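Local atomic coordinates of vacuolar protein sorting 29 (Cryptosporidium parvum, PDB entry 2A22), a protein that probably acts in intracellular protein transport as a VPS29-family vacuolar sorting protein built on a calcineurin-like phosphoesterase fold. Residues G32-P37 against G63-Q68; K41-N46 against G167-A172; Y58-G63 against N80-S85. All blocks are in the same frame, centred on the assembly; numbering follows the deposited sequence.

Contact 1 of 3, residues G32-P37 against G63-Q68; sequences GDLKIP and GNVCSQ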
loop_
_atom_site.group_PDB
_atom_site.type_symbol
_atom_site.label_atom_id
_atom_site.label_comp_id
_atom_site.label_asym_id
_atom_site.label_seq_id
_atom_site.Cartn_x
_atom_site.Cartn_y
_atom_site.Cartn_z
ATOM N N GLY A 32 -2.029 -3.061 -2.132
ATOM C CA GLY A 32 -2.740 -2.576 -3.307
ATOM C C GLY A 32 -2.590 -3.481 -4.531
ATOM O O GLY A 32 -2.073 -4.604 -4.440
ATOM N N ASP A 33 -3.093 -2.997 -5.671
ATOM C CA ASP A 33 -2.929 -3.683 -6.961
ATOM C C ASP A 33 -3.443 -5.106 -6.861
ATOM O O ASP A 33 -2.757 -6.056 -7.297
ATOM C CB ASP A 33 -1.457 -3.631 -7.386
ATOM C CG ASP A 33 -1.046 -2.227 -7.822
ATOM O OD1 ASP A 33 -1.743 -1.666 -8.698
ATOM O OD2 ASP A 33 -0.062 -1.680 -7.288
ATOM N N LEU A 34 -4.621 -5.227 -6.233
ATOM C CA LEU A 34 -5.377 -6.472 -6.119
ATOM C C LEU A 34 -5.884 -6.897 -7.478
ATOM O O LEU A 34 -5.768 -8.065 -7.844
ATOM C CB LEU A 34 -6.566 -6.328 -5.150
ATOM C CG LEU A 34 -6.300 -6.340 -3.635
ATOM C CD1 LEU A 34 -5.509 -5.107 -3.137
ATOM C CD2 LEU A 34 -7.650 -6.424 -2.903
ATOM N N LYS A 35 -6.447 -5.949 -8.219
ATOM C CA LYS A 35 -6.945 -6.225 -9.572
ATOM C C LYS A 35 -7.957 -7.383 -9.605
ATOM O O LYS A 35 -7.961 -8.201 -10.523
ATOM C CB LYS A 35 -5.779 -6.455 -10.544
ATOM C CG LYS A 35 -5.120 -5.152 -10.891
ATOM C CD LYS A 35 -3.831 -5.313 -11.638
ATOM C CE LYS A 35 -3.070 -3.987 -11.527
ATOM N NZ LYS A 35 -2.041 -3.794 -12.562
ATOM N N ILE A 36 -8.789 -7.439 -8.573
ATOM C CA ILE A 36 -9.922 -8.367 -8.497
ATOM C C ILE A 36 -11.130 -7.660 -9.095
ATOM O O ILE A 36 -11.361 -6.489 -8.777
ATOM C CB ILE A 36 -10.227 -8.770 -7.009
ATOM C CG1 ILE A 36 -8.996 -9.429 -6.370
ATOM C CG2 ILE A 36 -11.377 -9.714 -6.939
ATOM C CD1 ILE A 36 -9.163 -9.748 -4.895
ATOM N N PRO A 37 -11.901 -8.354 -9.972
ATOM C CA PRO A 37 -11.780 -9.766 -10.431
ATOM C C PRO A 37 -10.952 -9.983 -11.721
ATOM O O PRO A 37 -10.705 -11.139 -12.106
ATOM C CB PRO A 37 -13.237 -10.148 -10.677
ATOM C CG PRO A 37 -13.809 -8.840 -11.294
ATOM C CD PRO A 37 -13.064 -7.689 -10.604
ATOM N N GLY A 63 -4.392 1.544 -4.418
ATOM C CA GLY A 63 -5.355 1.542 -5.502
ATOM C C GLY A 63 -5.372 0.249 -6.298
ATOM O O GLY A 63 -4.757 -0.758 -5.901
ATOM N N ASN A 64 -6.081 0.277 -7.424
ATOM C CA ASN A 64 -6.387 -0.952 -8.166
ATOM C C ASN A 64 -6.913 -2.101 -7.300
ATOM O O ASN A 64 -6.510 -3.267 -7.456
ATOM C CB ASN A 64 -5.219 -1.369 -9.061
ATOM C CG ASN A 64 -5.156 -0.545 -10.318
ATOM O OD1 ASN A 64 -6.082 0.216 -10.610
ATOM N ND2 ASN A 64 -4.069 -0.672 -11.069
ATOM N N VAL A 65 -7.781 -1.739 -6.356
ATOM C CA VAL A 65 -8.616 -2.709 -5.641
ATOM C C VAL A 65 -9.600 -3.358 -6.631
ATOM O O VAL A 65 -9.778 -4.574 -6.609
ATOM C CB VAL A 65 -9.394 -2.026 -4.504
ATOM C CG1 VAL A 65 -10.316 -3.017 -3.814
ATOM C CG2 VAL A 65 -8.416 -1.381 -3.502
ATOM N N CYS A 66 -10.220 -2.514 -7.480
ATOM C CA CYS A 66 -11.071 -2.908 -8.629
ATOM C C CYS A 66 -12.416 -3.554 -8.297
ATOM O O CYS A 66 -13.345 -3.501 -9.102
ATOM C CB CYS A 66 -10.294 -3.796 -9.616
ATOM S SG CYS A 66 -8.807 -3.032 -10.308
ATOM N N SER A 67 -12.512 -4.165 -7.123
ATOM C CA SER A 67 -13.715 -4.873 -6.693
ATOM C C SER A 67 -14.340 -4.180 -5.490
ATOM O O SER A 67 -13.684 -4.017 -4.431
ATOM C CB SER A 67 -13.361 -6.319 -6.308
ATOM O OG SER A 67 -14.380 -6.892 -5.517
ATOM N N GLN A 68 -15.610 -3.809 -5.624
ATOM C CA GLN A 68 -16.294 -3.111 -4.542
ATOM C C GLN A 68 -16.360 -3.967 -3.294
ATOM O O GLN A 68 -16.246 -3.442 -2.186
ATOM C CB GLN A 68 -17.699 -2.655 -4.929
ATOM C CG GLN A 68 -18.362 -1.706 -3.844
ATOM C CD GLN A 68 -17.572 -0.407 -3.639
ATOM O OE1 GLN A 68 -16.730 -0.055 -4.470
ATOM N NE2 GLN A 68 -17.861 0.326 -2.545
#
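Asp33 gives its backbone N-H to Gly63 O and Lys35 gives its own to Asn64 O, joining two loops that leave the C-terminal ends of the neighbouring parallel strands 26-31 and 58-61. In the calcineurin-like phosphoesterase fold such loops line the metal-site end of the sheet. The tight part is this inner end. Asp33 N lies 2.8 Å from Gly63 O and Lys35 N 2.8 Å from Asn64 O, both bonds nearly straight and met almost head-on by the acceptor carbonyls. The side-chain amide of Asn64 is held at both ends: OD1 accepts from Leu88 N and ND2 donates to Asp87; its backbone N donates to Asp89. Across the contact ND2 makes only a weak bond, 3.5 Å to Asp33 OD1, with carboxylate and amide planes turned 67° apart; the other oxygen, Asp33 OD2, accepts from His149 N. Lys35 runs out extended beyond CG and passes its CE 3.5 Å from Asn64 ND2, while NZ reaches His151. Asp87, His120 and His149 turn donor atoms toward one vacant point, a possible empty metal site as in the family; Asn64, bonded to Asp87 and touching His120, lies beside it.

Apolar contact is sparser on the flank of Leu34, whose CD2 comes no nearer than 4.4 Å to Val65 CG1; Val65 itself packs on Tyr70, Val71 and Leu74 of helix 68-77. Toward the outer end, where Pro37 is exposed after its cis peptide bond, side-chain contact is sparse: Ile36 CG2 rests 4.0 Å from Ser67 CB, and Ser67, the N-cap residue of helix 68-77, turns OG to a weak bond with Tyr70 N. The main chain still comes close there, with Cys66 CB 3.0 Å from Ile36 O.

Contact 2 of 3, residues K41-N46 against G167-A172; sequences KELPSN and GTATGA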
loop_
_atom_site.group_PDB
_atom_site.type_symbol
_atom_site.label_atom_id
_atom_site.label_comp_id
_atom_site.label_asym_id
_atom_site.label_seq_id
_atom_site.Cartn_x
_atom_site.Cartn_y
_atom_site.Cartn_z
ATOM N N LYS A 41 -9.030 -13.594 -8.310
ATOM C CA LYS A 41 -10.347 -13.685 -7.657
ATOM C C LYS A 41 -10.381 -13.370 -6.156
ATOM O O LYS A 41 -11.446 -13.092 -5.585
ATOM C CB LYS A 41 -11.028 -15.043 -7.917
ATOM C CG LYS A 41 -10.230 -16.268 -7.571
ATOM C CD LYS A 41 -11.194 -17.467 -7.432
ATOM C CE LYS A 41 -10.495 -18.719 -6.933
ATOM N NZ LYS A 41 -11.495 -19.799 -6.637
ATOM N N GLU A 42 -9.219 -13.415 -5.520
ATOM C CA GLU A 42 -9.154 -13.382 -4.067
ATOM C C GLU A 42 -7.728 -13.132 -3.616
ATOM O O GLU A 42 -6.781 -13.241 -4.407
ATOM C CB GLU A 42 -9.672 -14.720 -3.484
ATOM C CG GLU A 42 -8.808 -15.884 -3.883
ATOM C CD GLU A 42 -9.385 -17.262 -3.535
ATOM O OE1 GLU A 42 -10.572 -17.373 -3.124
ATOM O OE2 GLU A 42 -8.619 -18.244 -3.696
ATOM N N LEU A 43 -7.590 -12.774 -2.346
ATOM C CA LEU A 43 -6.284 -12.718 -1.673
ATOM C C LEU A 43 -5.859 -14.144 -1.337
ATOM O O LEU A 43 -6.719 -14.999 -1.085
ATOM C CB LEU A 43 -6.385 -11.888 -0.387
ATOM C CG LEU A 43 -6.690 -10.387 -0.581
ATOM C CD1 LEU A 43 -7.051 -9.738 0.760
ATOM C CD2 LEU A 43 -5.518 -9.681 -1.185
ATOM N N PRO A 44 -4.539 -14.418 -1.329
ATOM C CA PRO A 44 -4.082 -15.743 -0.911
ATOM C C PRO A 44 -4.649 -16.077 0.467
ATOM O O PRO A 44 -4.731 -15.196 1.347
ATOM C CB PRO A 44 -2.566 -15.559 -0.819
ATOM C CG PRO A 44 -2.300 -14.514 -1.823
ATOM C CD PRO A 44 -3.412 -13.549 -1.693
ATOM N N SER A 45 -5.069 -17.322 0.655
ATOM C CA SER A 45 -5.612 -17.709 1.964
ATOM C C SER A 45 -4.512 -17.608 3.019
ATOM O O SER A 45 -4.775 -17.239 4.161
ATOM C CB SER A 45 -6.243 -19.110 1.925
ATOM O OG SER A 45 -5.274 -20.110 1.680
ATOM N N ASN A 46 -3.282 -17.887 2.599
ATOM C CA ASN A 46 -2.076 -17.805 3.439
ATOM C C ASN A 46 -1.874 -16.468 4.163
ATOM O O ASN A 46 -1.072 -16.421 5.120
ATOM C CB ASN A 46 -0.822 -18.003 2.575
ATOM C CG ASN A 46 -0.935 -19.143 1.600
ATOM O OD1 ASN A 46 -0.173 -20.101 1.684
ATOM N ND2 ASN A 46 -1.834 -19.032 0.643
ATOM N N GLY A 167 3.784 -3.817 -3.690
ATOM C CA GLY A 167 3.583 -4.782 -4.760
ATOM C C GLY A 167 2.117 -5.103 -4.962
ATOM O O GLY A 167 1.223 -4.367 -4.469
ATOM N N THR A 168 1.861 -6.187 -5.693
ATOM C CA THR A 168 0.467 -6.657 -5.905
ATOM C C THR A 168 0.089 -7.619 -4.790
ATOM O O THR A 168 0.768 -8.620 -4.581
ATOM C CB THR A 168 0.272 -7.353 -7.295
ATOM O OG1 THR A 168 -0.962 -8.059 -7.295
ATOM C CG2 THR A 168 1.432 -8.340 -7.637
ATOM N N ALA A 169 -0.980 -7.320 -4.061
ATOM C CA ALA A 169 -1.428 -8.184 -2.970
ATOM C C ALA A 169 -1.884 -9.575 -3.443
ATOM O O ALA A 169 -1.932 -10.511 -2.658
ATOM C CB ALA A 169 -2.595 -7.519 -2.237
ATOM N N THR A 170 -2.341 -9.664 -4.691
ATOM C CA THR A 170 -2.958 -10.900 -5.220
ATOM C C THR A 170 -2.016 -11.716 -6.126
ATOM O O THR A 170 -2.285 -12.883 -6.422
ATOM C CB THR A 170 -4.249 -10.587 -6.029
ATOM O OG1 THR A 170 -3.968 -9.634 -7.078
ATOM C CG2 THR A 170 -5.345 -10.062 -5.104
ATOM N N GLY A 171 -0.929 -11.095 -6.577
ATOM C CA GLY A 171 -0.100 -11.705 -7.610
ATOM C C GLY A 171 -0.685 -11.591 -9.016
ATOM O O GLY A 171 -0.226 -12.279 -9.941
ATOM N N ALA A 172 -1.683 -10.726 -9.178
ATOM C CA ALA A 172 -2.242 -10.388 -10.492
ATOM C C ALA A 172 -1.127 -9.972 -11.440
ATOM O O ALA A 172 -0.147 -9.324 -11.011
ATOM C CB ALA A 172 -3.284 -9.262 -10.365
HETATM O O HOH W 1 -4.468 -14.242 -5.074
#
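Leu43 and Thr170 bring the two backbones nearest each other, with their CA atoms 5.2 Å apart, and the loops touch over a short span. Segment 41-46 is extended through Glu42, Leu43 and Pro44 before entering a 3-10 segment beginning at Ser45, whereas 167-172 bends sharply at Ala169 and Thr170. A water bridges the two main chains where they do not bond directly, donating to Glu42 O at 2.6 Å and to Thr170 O at 2.9 Å.

Among the side chains, that of Leu43 reaches across. Its CG stands beside the backbone N and opposite the carbonyl carbon (chi1 -66°), and from there the CD2 methyl is carried to Ala169 CB, 3.8 Å away, and to Thr170 CG2, 3.9 Å away. Leu43 and Thr170 meet at about a right angle. The same Thr170 methyl also lies against the Glu42 carbonyl, CG2 to O 3.6 Å.

Just after the bend, Thr170 opens an ST turn, its OG1 accepting from Ala172 N at 3.3 Å. OG1 sits between the backbone N and the carbonyl carbon (chi1 55°), which leaves CG2 to face segment 41-46; the hydroxyl is also hydrogen-bonded to Leu34 O. Thr168 OG1 receives weak bonds from Thr170 N and Gly171 N and is tied to Asp33 O. These two hydroxyls tie the connection between strands 161-165 and 183-190, which belong to different sheets of the sandwich, to the loop following strand 26-31.

Further along, Pro44 CD lies 3.5 Å from Ala169 O, and the proline also touches Pro182 and Leu201. Leu43 packs onto Met73 of helix 68-77, and Glu42 touches Tyr70.

Contact 3 of 3, residues Y58-G63 against N80-S85; sequences YVLCTG and NVYIVS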
loop_
_atom_site.group_PDB
_atom_site.type_symbol
_atom_site.label_atom_id
_atom_site.label_comp_id
_atom_site.label_asym_id
_atom_site.label_seq_id
_atom_site.Cartn_x
_atom_site.Cartn_y
_atom_site.Cartn_z
ATOM N N TYR A 58 -4.262 1.209 10.850
ATOM C CA TYR A 58 -4.237 2.011 9.613
ATOM C C TYR A 58 -4.030 1.112 8.401
ATOM O O TYR A 58 -3.276 0.158 8.458
ATOM C CB TYR A 58 -3.105 3.031 9.615
ATOM C CG TYR A 58 -3.322 4.247 10.480
ATOM C CD1 TYR A 58 -2.971 4.225 11.840
ATOM C CD2 TYR A 58 -3.853 5.431 9.936
ATOM C CE1 TYR A 58 -3.150 5.352 12.666
ATOM C CE2 TYR A 58 -4.046 6.565 10.748
ATOM C CZ TYR A 58 -3.686 6.510 12.112
ATOM O OH TYR A 58 -3.866 7.611 12.923
ATOM N N VAL A 59 -4.721 1.436 7.313
ATOM C CA VAL A 59 -4.555 0.774 6.044
ATOM C C VAL A 59 -4.312 1.883 5.057
ATOM O O VAL A 59 -5.098 2.803 4.992
ATOM C CB VAL A 59 -5.832 -0.001 5.601
ATOM C CG1 VAL A 59 -5.653 -0.618 4.179
ATOM C CG2 VAL A 59 -6.193 -1.081 6.595
ATOM N N LEU A 60 -3.195 1.807 4.322
ATOM C CA LEU A 60 -2.928 2.709 3.200
ATOM C C LEU A 60 -2.883 1.911 1.908
ATOM O O LEU A 60 -1.964 1.134 1.649
ATOM C CB LEU A 60 -1.644 3.508 3.405
ATOM C CG LEU A 60 -1.504 4.201 4.770
ATOM C CD1 LEU A 60 -0.107 4.833 4.882
ATOM C CD2 LEU A 60 -2.607 5.213 4.985
ATOM N N CYS A 61 -3.911 2.084 1.107
ATOM C CA CYS A 61 -4.092 1.241 -0.067
ATOM C C CYS A 61 -3.745 2.001 -1.326
ATOM O O CYS A 61 -4.289 3.078 -1.567
ATOM C CB CYS A 61 -5.530 0.730 -0.132
ATOM S SG CYS A 61 -5.848 -0.224 -1.637
ATOM N N THR A 62 -2.849 1.422 -2.132
ATOM C CA THR A 62 -2.280 2.101 -3.305
ATOM C C THR A 62 -3.209 2.131 -4.541
ATOM O O THR A 62 -2.845 2.698 -5.574
ATOM C CB THR A 62 -0.935 1.487 -3.680
ATOM O OG1 THR A 62 -1.084 0.051 -3.813
ATOM C CG2 THR A 62 0.120 1.844 -2.575
ATOM N N GLY A 63 -4.392 1.544 -4.418
ATOM C CA GLY A 63 -5.355 1.542 -5.502
ATOM C C GLY A 63 -5.372 0.249 -6.298
ATOM O O GLY A 63 -4.757 -0.758 -5.901
ATOM N N ASN A 80 -9.444 3.626 10.303
ATOM C CA ASN A 80 -8.585 4.457 9.412
ATOM C C ASN A 80 -8.087 3.753 8.134
ATOM O O ASN A 80 -7.005 3.138 8.116
ATOM C CB ASN A 80 -7.411 5.097 10.192
ATOM C CG ASN A 80 -7.887 5.831 11.460
ATOM O OD1 ASN A 80 -8.903 6.511 11.428
ATOM N ND2 ASN A 80 -7.172 5.661 12.570
ATOM N N VAL A 81 -8.896 3.834 7.086
ATOM C CA VAL A 81 -8.614 3.144 5.830
ATOM C C VAL A 81 -8.611 4.147 4.667
ATOM O O VAL A 81 -9.649 4.730 4.340
ATOM C CB VAL A 81 -9.621 2.013 5.565
ATOM C CG1 VAL A 81 -9.369 1.389 4.200
ATOM C CG2 VAL A 81 -9.517 0.936 6.676
ATOM N N TYR A 82 -7.434 4.350 4.075
ATOM C CA TYR A 82 -7.255 5.267 2.960
ATOM C C TYR A 82 -7.011 4.484 1.685
ATOM O O TYR A 82 -6.096 3.636 1.622
ATOM C CB TYR A 82 -6.057 6.205 3.238
ATOM C CG TYR A 82 -6.283 7.037 4.491
ATOM C CD1 TYR A 82 -6.857 8.288 4.395
ATOM C CD2 TYR A 82 -5.971 6.544 5.778
ATOM C CE1 TYR A 82 -7.115 9.058 5.511
ATOM C CE2 TYR A 82 -6.224 7.319 6.933
ATOM C CZ TYR A 82 -6.800 8.583 6.770
ATOM O OH TYR A 82 -7.088 9.417 7.838
ATOM N N ILE A 83 -7.807 4.782 0.661
ATOM C CA ILE A 83 -7.701 4.142 -0.643
ATOM C C ILE A 83 -7.612 5.208 -1.691
ATOM O O ILE A 83 -8.434 6.150 -1.736
ATOM C CB ILE A 83 -8.924 3.241 -0.928
ATOM C CG1 ILE A 83 -9.017 2.121 0.135
ATOM C CG2 ILE A 83 -8.873 2.680 -2.362
ATOM C CD1 ILE A 83 -10.378 1.337 0.177
ATOM N N VAL A 84 -6.596 5.098 -2.536
ATOM C CA VAL A 84 -6.484 6.027 -3.644
ATOM C C VAL A 84 -6.903 5.337 -4.949
ATOM O O VAL A 84 -6.889 4.110 -5.056
ATOM C CB VAL A 84 -5.079 6.663 -3.744
ATOM C CG1 VAL A 84 -4.833 7.533 -2.511
ATOM C CG2 VAL A 84 -3.978 5.577 -3.936
ATOM N N SER A 85 -7.294 6.144 -5.919
ATOM C CA SER A 85 -7.675 5.666 -7.241
ATOM C C SER A 85 -6.487 5.162 -8.081
ATOM O O SER A 85 -5.480 5.864 -8.242
ATOM C CB SER A 85 -8.364 6.813 -7.993
ATOM O OG SER A 85 -9.054 6.272 -9.096
HETATM O O HOH W 2 -5.977 6.850 15.382
#
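Tyr58 and Asn80 both hold CG beside their own backbone N and opposite the carbonyl carbon (chi1 -76° and -51°), an arrangement that sets the two side chains side by side, pointing the same way. Asn80 ND2 lies over one face of the Tyr58 ring, 3.6 Å above its plane and displaced toward the rim; the ring and amide planes are 35° apart. Asn80 CB lies over the same face, 3.6 Å from Tyr58 CD2, and a water weakly joins Tyr58 OH and Asn80 ND2, the latter also bonding weakly to Asn57 O.

From there the backbones run parallel in a four-bond ladder: Val59 N to Asn80 O, Tyr82 N to Val59 O, Cys61 N to Tyr82 O at 2.7 Å, and Val84 N to Cys61 O at 3.2 Å. On one face Val59 CG2 meets Val81 CG2 at 3.9 Å, and Cys61 CB meets Ile83 CG1. On the other, Leu60 lies alongside Tyr82, CD2 to CD2 3.7 Å, and both residues pack against Val109 of strand 106-111, in the second sheet. Past the ladder, Gly63 CA closes to 3.0 Å from Val84 O.

Strand 81-83 is the edge of its sheet, and with strand 58-61 and the intervening helix 68-77 it makes the beta-alpha-beta unit characteristic of the alpha-beta-beta-alpha sandwich of calcineurin-like phosphoesterases.

Contacts 1 and 3 are buried and share Gly63: the parallel strand pair of contact 3 runs directly into the loop pair of contact 1, with Thr62 and Cys61 packing against Gly32. Contact 2 lies at the surface, about 10 Å from contact 1, centre to centre, and is tied to it by the hydroxyls of Thr168 and Thr170, which reach the carbonyls of Asp33 and Leu34. Contacts 2 and 3 do not touch. Chemistry follows place: regular main-chain bonding with apolar faces inside the sandwich, charged and amide groups around the possible metal site, and methyl contacts with a bridging water at the periphery. Helix 68-77 borders contacts 1 and 2 and connects the strands of contact 3.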